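Local coordinates for protein MHC class I antigen (Anolis carolinensis, PDB 7CPO) that probably presents short peptides on the cell surface to T cells, as a heavy chain paired with beta2-microglobulin in the class I manner, at residues F10-S15 with T96-Y101; L181-V186 with G209-D214. All coordinates share one frame; numbering follows the deposited sequence.

Contact 1 (F10-S15 with T96-Y101); sequences FVTSVS and TFQWMY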
loop_
_atom_site.group_PDB
_atom_site.type_symbol
_atom_site.label_atom_id
_atom_site.label_comp_id
_atom_site.label_asym_id
_atom_site.label_seq_id
_atom_site.Cartn_x
_atom_site.Cartn_y
_atom_site.Cartn_z
ATOM N N PHE A 10 -3.469 2.047 9.385
ATOM C CA PHE A 10 -2.402 1.056 9.439
ATOM C C PHE A 10 -1.320 1.556 10.382
ATOM O O PHE A 10 -0.673 2.577 10.110
ATOM C CB PHE A 10 -1.800 0.800 8.054
ATOM C CG PHE A 10 -2.780 0.327 7.033
ATOM C CD1 PHE A 10 -2.940 -1.037 6.793
ATOM C CD2 PHE A 10 -3.510 1.245 6.277
ATOM C CE1 PHE A 10 -3.834 -1.492 5.808
ATOM C CE2 PHE A 10 -4.404 0.808 5.307
ATOM C CZ PHE A 10 -4.564 -0.576 5.059
ATOM N N VAL A 11 -1.094 0.815 11.462
ATOM C CA VAL A 11 -0.197 1.222 12.527
ATOM C C VAL A 11 0.874 0.155 12.693
ATOM O O VAL A 11 0.553 -1.035 12.783
ATOM C CB VAL A 11 -0.975 1.436 13.834
ATOM C CG1 VAL A 11 -0.118 2.116 14.837
ATOM C CG2 VAL A 11 -2.223 2.255 13.546
ATOM N N THR A 12 2.139 0.584 12.774
ATOM C CA THR A 12 3.289 -0.317 12.797
ATOM C C THR A 12 4.261 0.113 13.879
ATOM O O THR A 12 4.689 1.273 13.914
ATOM C CB THR A 12 4.045 -0.342 11.455
ATOM O OG1 THR A 12 3.212 -0.874 10.431
ATOM C CG2 THR A 12 5.270 -1.195 11.568
ATOM N N SER A 13 4.655 -0.834 14.717
ATOM C CA SER A 13 5.560 -0.568 15.819
ATOM C C SER A 13 6.660 -1.619 15.802
ATOM O O SER A 13 6.371 -2.819 15.779
ATOM C CB SER A 13 4.795 -0.580 17.141
ATOM O OG SER A 13 5.390 0.286 18.083
ATOM N N VAL A 14 7.913 -1.163 15.774
ATOM C CA VAL A 14 9.096 -2.016 15.753
ATOM C C VAL A 14 9.917 -1.731 17.004
ATOM O O VAL A 14 10.051 -0.570 17.408
ATOM C CB VAL A 14 9.950 -1.769 14.489
ATOM C CG1 VAL A 14 11.043 -2.822 14.375
ATOM C CG2 VAL A 14 9.083 -1.741 13.252
ATOM N N SER A 15 10.495 -2.777 17.597
ATOM C CA SER A 15 11.215 -2.623 18.857
ATOM C C SER A 15 12.725 -2.451 18.683
ATOM O O SER A 15 13.289 -1.478 19.195
ATOM C CB SER A 15 10.918 -3.801 19.786
ATOM O OG SER A 15 10.967 -3.367 21.136
ATOM N N THR A 96 7.912 -6.946 15.821
ATOM C CA THR A 96 6.977 -6.045 15.166
ATOM C C THR A 96 5.574 -6.209 15.742
ATOM O O THR A 96 5.124 -7.325 15.993
ATOM C CB THR A 96 6.947 -6.310 13.667
ATOM O OG1 THR A 96 8.264 -6.136 13.151
ATOM C CG2 THR A 96 6.045 -5.308 12.966
ATOM N N PHE A 97 4.883 -5.094 15.939
ATOM C CA PHE A 97 3.467 -5.107 16.273
ATOM C C PHE A 97 2.706 -4.240 15.276
ATOM O O PHE A 97 3.096 -3.099 15.022
ATOM C CB PHE A 97 3.237 -4.611 17.689
ATOM C CG PHE A 97 1.905 -4.983 18.233
ATOM C CD1 PHE A 97 1.656 -6.281 18.651
ATOM C CD2 PHE A 97 0.887 -4.044 18.310
ATOM C CE1 PHE A 97 0.403 -6.637 19.157
ATOM C CE2 PHE A 97 -0.354 -4.391 18.809
ATOM C CZ PHE A 97 -0.597 -5.688 19.238
ATOM N N GLN A 98 1.633 -4.786 14.704
ATOM C CA GLN A 98 0.854 -4.106 13.678
ATOM C C GLN A 98 -0.623 -4.136 14.046
ATOM O O GLN A 98 -1.113 -5.091 14.649
ATOM C CB GLN A 98 1.016 -4.748 12.301
ATOM C CG GLN A 98 2.315 -4.480 11.551
ATOM C CD GLN A 98 2.511 -5.505 10.426
ATOM O OE1 GLN A 98 2.874 -6.654 10.686
ATOM N NE2 GLN A 98 2.250 -5.093 9.176
ATOM N N TRP A 99 -1.325 -3.078 13.661
ATOM C CA TRP A 99 -2.737 -2.902 13.956
ATOM C C TRP A 99 -3.387 -2.356 12.699
ATOM O O TRP A 99 -2.928 -1.339 12.172
ATOM C CB TRP A 99 -2.913 -1.935 15.127
ATOM C CG TRP A 99 -4.319 -1.564 15.575
ATOM C CD1 TRP A 99 -5.453 -2.330 15.525
ATOM C CD2 TRP A 99 -4.698 -0.330 16.208
ATOM N NE1 TRP A 99 -6.522 -1.637 16.076
ATOM C CE2 TRP A 99 -6.079 -0.409 16.496
ATOM C CE3 TRP A 99 -4.002 0.839 16.542
ATOM C CZ2 TRP A 99 -6.775 0.640 17.100
ATOM C CZ3 TRP A 99 -4.700 1.886 17.151
ATOM C CH2 TRP A 99 -6.067 1.775 17.421
ATOM N N MET A 100 -4.413 -3.035 12.195
ATOM C CA MET A 100 -5.198 -2.471 11.103
ATOM C C MET A 100 -6.668 -2.473 11.489
ATOM O O MET A 100 -7.169 -3.425 12.093
ATOM C CB MET A 100 -4.971 -3.208 9.747
ATOM C CG MET A 100 -5.156 -4.705 9.764
ATOM S SD MET A 100 -4.647 -5.510 8.210
ATOM C CE MET A 100 -5.885 -4.887 7.066
ATOM N N TYR A 101 -7.346 -1.387 11.160
ATOM C CA TYR A 101 -8.763 -1.300 11.439
ATOM C C TYR A 101 -9.392 -0.330 10.466
ATOM O O TYR A 101 -8.727 0.568 9.938
ATOM C CB TYR A 101 -9.041 -0.864 12.880
ATOM C CG TYR A 101 -8.552 0.508 13.275
ATOM C CD1 TYR A 101 -9.416 1.598 13.302
ATOM C CD2 TYR A 101 -7.241 0.706 13.669
ATOM C CE1 TYR A 101 -8.984 2.848 13.697
ATOM C CE2 TYR A 101 -6.801 1.938 14.066
ATOM C CZ TYR A 101 -7.678 3.016 14.081
ATOM O OH TYR A 101 -7.224 4.265 14.477
#

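Contact 2 (L181-V186 with G209-D214); sequences LLRTEV and GFYPKD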
loop_
_atom_site.group_PDB
_atom_site.type_symbol
_atom_site.label_atom_id
_atom_site.label_comp_id
_atom_site.label_asym_id
_atom_site.label_seq_id
_atom_site.Cartn_x
_atom_site.Cartn_y
_atom_site.Cartn_z
ATOM N N LEU A 181 -10.957 11.881 -4.997
ATOM C CA LEU A 181 -11.186 10.489 -4.615
ATOM C C LEU A 181 -11.982 9.723 -5.669
ATOM O O LEU A 181 -11.803 8.506 -5.821
ATOM C CB LEU A 181 -11.914 10.426 -3.276
ATOM C CG LEU A 181 -11.106 10.833 -2.050
ATOM C CD1 LEU A 181 -12.056 11.098 -0.870
ATOM C CD2 LEU A 181 -10.096 9.745 -1.717
ATOM N N LEU A 182 -12.863 10.406 -6.396
ATOM C CA LEU A 182 -13.761 9.750 -7.333
ATOM C C LEU A 182 -13.444 10.112 -8.776
ATOM O O LEU A 182 -14.255 9.852 -9.666
ATOM C CB LEU A 182 -15.208 10.099 -6.978
ATOM C CG LEU A 182 -15.487 9.860 -5.483
ATOM C CD1 LEU A 182 -16.845 10.365 -5.075
ATOM C CD2 LEU A 182 -15.321 8.398 -5.100
ATOM N N ARG A 183 -12.278 10.694 -9.027
ATOM C CA ARG A 183 -11.860 11.008 -10.380
ATOM C C ARG A 183 -11.511 9.727 -11.140
ATOM O O ARG A 183 -11.349 8.646 -10.563
ATOM C CB ARG A 183 -10.657 11.945 -10.355
ATOM C CG ARG A 183 -9.324 11.222 -10.103
ATOM C CD ARG A 183 -8.215 12.237 -9.827
ATOM N NE ARG A 183 -6.877 11.652 -9.890
ATOM C CZ ARG A 183 -6.337 10.866 -8.963
ATOM N NH1 ARG A 183 -7.015 10.529 -7.871
ATOM N NH2 ARG A 183 -5.106 10.409 -9.139
ATOM N N THR A 184 -11.401 9.852 -12.457
ATOM C CA THR A 184 -10.850 8.778 -13.275
ATOM C C THR A 184 -9.742 9.369 -14.127
ATOM O O THR A 184 -9.875 10.481 -14.645
ATOM C CB THR A 184 -11.906 8.093 -14.180
ATOM O OG1 THR A 184 -12.291 8.994 -15.225
ATOM C CG2 THR A 184 -13.151 7.698 -13.390
ATOM N N GLU A 185 -8.635 8.641 -14.237
ATOM C CA GLU A 185 -7.536 9.007 -15.122
ATOM C C GLU A 185 -7.347 7.900 -16.154
ATOM O O GLU A 185 -7.328 6.718 -15.801
ATOM C CB GLU A 185 -6.253 9.255 -14.329
ATOM C CG GLU A 185 -6.391 10.376 -13.309
ATOM C CD GLU A 185 -5.108 11.185 -13.110
ATOM O OE1 GLU A 185 -4.437 11.514 -14.119
ATOM O OE2 GLU A 185 -4.780 11.505 -11.938
ATOM N N VAL A 186 -7.212 8.291 -17.420
ATOM C CA VAL A 186 -7.247 7.333 -18.538
ATOM C C VAL A 186 -5.936 6.551 -18.592
ATOM O O VAL A 186 -4.856 7.155 -18.546
ATOM C CB VAL A 186 -7.503 8.062 -19.854
ATOM C CG1 VAL A 186 -7.583 7.061 -20.997
ATOM C CG2 VAL A 186 -8.782 8.881 -19.766
ATOM N N GLY A 209 -0.437 5.502 -15.700
ATOM C CA GLY A 209 -1.218 6.713 -15.567
ATOM C C GLY A 209 -2.693 6.508 -15.336
ATOM O O GLY A 209 -3.478 7.407 -15.649
ATOM N N PHE A 210 -3.105 5.359 -14.803
ATOM C CA PHE A 210 -4.524 5.072 -14.648
ATOM C C PHE A 210 -4.944 5.201 -13.186
ATOM O O PHE A 210 -4.140 5.018 -12.263
ATOM C CB PHE A 210 -4.904 3.679 -15.199
ATOM C CG PHE A 210 -4.163 2.496 -14.569
ATOM C CD1 PHE A 210 -2.959 2.039 -15.100
ATOM C CD2 PHE A 210 -4.710 1.801 -13.493
ATOM C CE1 PHE A 210 -2.284 0.936 -14.544
ATOM C CE2 PHE A 210 -4.048 0.703 -12.935
ATOM C CZ PHE A 210 -2.826 0.277 -13.458
ATOM N N TYR A 211 -6.219 5.559 -12.990
ATOM C CA TYR A 211 -6.834 5.693 -11.678
ATOM C C TYR A 211 -8.336 5.596 -11.869
ATOM O O TYR A 211 -8.872 6.245 -12.779
ATOM C CB TYR A 211 -6.480 7.019 -10.997
ATOM C CG TYR A 211 -7.088 7.128 -9.625
ATOM C CD1 TYR A 211 -6.439 6.586 -8.507
ATOM C CD2 TYR A 211 -8.330 7.728 -9.441
ATOM C CE1 TYR A 211 -7.004 6.651 -7.247
ATOM C CE2 TYR A 211 -8.903 7.804 -8.179
ATOM C CZ TYR A 211 -8.235 7.272 -7.088
ATOM O OH TYR A 211 -8.813 7.359 -5.840
ATOM N N PRO A 212 -9.047 4.829 -11.041
ATOM C CA PRO A 212 -8.551 4.070 -9.882
ATOM C C PRO A 212 -7.724 2.816 -10.208
ATOM O O PRO A 212 -7.415 2.547 -11.369
ATOM C CB PRO A 212 -9.846 3.679 -9.151
ATOM C CG PRO A 212 -10.889 3.649 -10.218
ATOM C CD PRO A 212 -10.517 4.775 -11.155
ATOM N N LYS A 213 -7.403 2.049 -9.159
ATOM C CA LYS A 213 -6.443 0.952 -9.261
ATOM C C LYS A 213 -6.976 -0.228 -10.083
ATOM O O LYS A 213 -6.192 -0.942 -10.723
ATOM C CB LYS A 213 -6.055 0.507 -7.847
ATOM C CG LYS A 213 -4.630 0.004 -7.694
ATOM C CD LYS A 213 -4.353 -0.582 -6.300
ATOM C CE LYS A 213 -2.894 -1.093 -6.174
ATOM N NZ LYS A 213 -2.652 -2.012 -5.007
ATOM N N ASP A 214 -8.290 -0.439 -10.092
ATOM C CA ASP A 214 -8.864 -1.633 -10.699
ATOM C C ASP A 214 -8.756 -1.579 -12.220
ATOM O O ASP A 214 -9.141 -0.588 -12.848
ATOM C CB ASP A 214 -10.318 -1.773 -10.274
ATOM C CG ASP A 214 -10.964 -3.029 -10.810
ATOM O OD1 ASP A 214 -10.302 -4.096 -10.814
ATOM O OD2 ASP A 214 -12.137 -2.940 -11.240
#

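Contact 1 (F10-S15 with T96-Y101)
Trp99 holds CG anti to its backbone N (chi1 178°), while Val11 sets CG1 anti to N and so CG2 anti to the carbonyl carbon; the two side chains point the same way and lie side by side, Val11 CG2 resting 3.8 Å from Trp99 CE3. The strands that carry them, 10-14 and 96-101, run antiparallel in strict register. Val11 and Trp99 form a hydrogen-bonded pair: Val11 N to Trp99 O and Trp99 N to Val11 O both measure 2.9 Å. Ser13 and Phe97 form the next, and the bond from Phe97 N to Ser13 O is short, 2.7 Å, and nearly straight. Alternation then sorts the residues. Val11, Ser13, Phe97 and Trp99 share the face under helix 62-87, where small Ser13 fits beneath Phe77 and Leu81 while Trp99 stacks on Tyr117. Phe10, Thr12, Val14, Thr96, Gln98 and Met100 take the other face. There Phe10 CE1 lies 4.2 Å from Met100 CE, the flexible methionine bending at chi3 (-67°) beside the ring. Thr12 OG1 lies 3.9 Å from Gln98 CG, and the extended Gln98 sends NE2 to the backbone O of Trp60 of the beta2-microglobulin chain, a polar atom satisfied across the subunit boundary. Phe56 of that chain meets Phe10 edge-to-face and packs on Thr12. Branched and aromatic residues suit both extended strands and these two covered faces. On the helix side, Phe97, Trp99 and Tyr101 touch the bound peptide; the pairing joins the two halves of the eight-stranded floor of the MHC class I peptide-binding groove.

Contact 2 (L181-V186 with G209-D214)
Arg183 lays its guanidinium flat on the ring of Tyr211, and here the contact is tight: the planes differ by 19°, NH1 comes to 3.3 Å from Tyr211 CE2, and CZ stands over the ring face in a cation-pi arrangement. CG of Arg183 sits between the backbone N and the carbonyl carbon (chi1 80°), from where the extended chain crosses the tyrosine. Glu185 OE2, lying nearly in the guanidinium plane, accepts from Arg183 NE at 2.9 Å and from NH2, a side-on salt bridge within 181-186, while NH1 is bonded to Thr180 O. Arginine suits this place, since it can stack and form hydrogen bonds at once. On the opposite ring face lies Pro212 CB, and the Tyr211 hydroxyl donates to Leu181 O at 3.2 Å, approaching from above the carbonyl plane. Tyr211, a residue of the immunoglobulin C1-set domain, thus reaches back to the end of helix 178-181; 181-186 itself is the linker between the peptide-binding platform and this membrane-proximal domain, as in class I heavy chains. One antiparallel bridge ties the backbones, Glu185 N to Tyr211 O at 2.8 Å and a longer return bond from Tyr211 N to Glu185 O. A cis peptide bond precedes Pro212, and Gly209, whose positive phi favours glycine, forms a G1 beta bulge with Phe210 opposite Tyr243. The outer side is looser. Thr184 and Val186 are solvent-exposed and direct their CB atoms away from 209-214; Thr184 touches it mainly through backbone, its CA 3.3 Å from Tyr211 O.

Contact 1 is core and contact 2 is only partly buried; their centres stand 29 Å apart, on opposite sides of the chain's centre, with nearest atoms about 10 Å apart. Different elements are held in each: 10-15 with 96-101 pairs neighbouring strands of one sheet, whereas 181-186 with 209-214 joins a linker to a turn at the edge of the next domain. The chemistry follows. Repeated backbone bonds and apolar or aromatic side chains serve the interior sheet, which beta2-microglobulin covers on one side and the peptide partly on the other. At the domain junction one backbone bridge, a tyrosine hydroxyl bond and a cation-pi stack cross between the segments, the arginine being held by a salt bridge within its own segment.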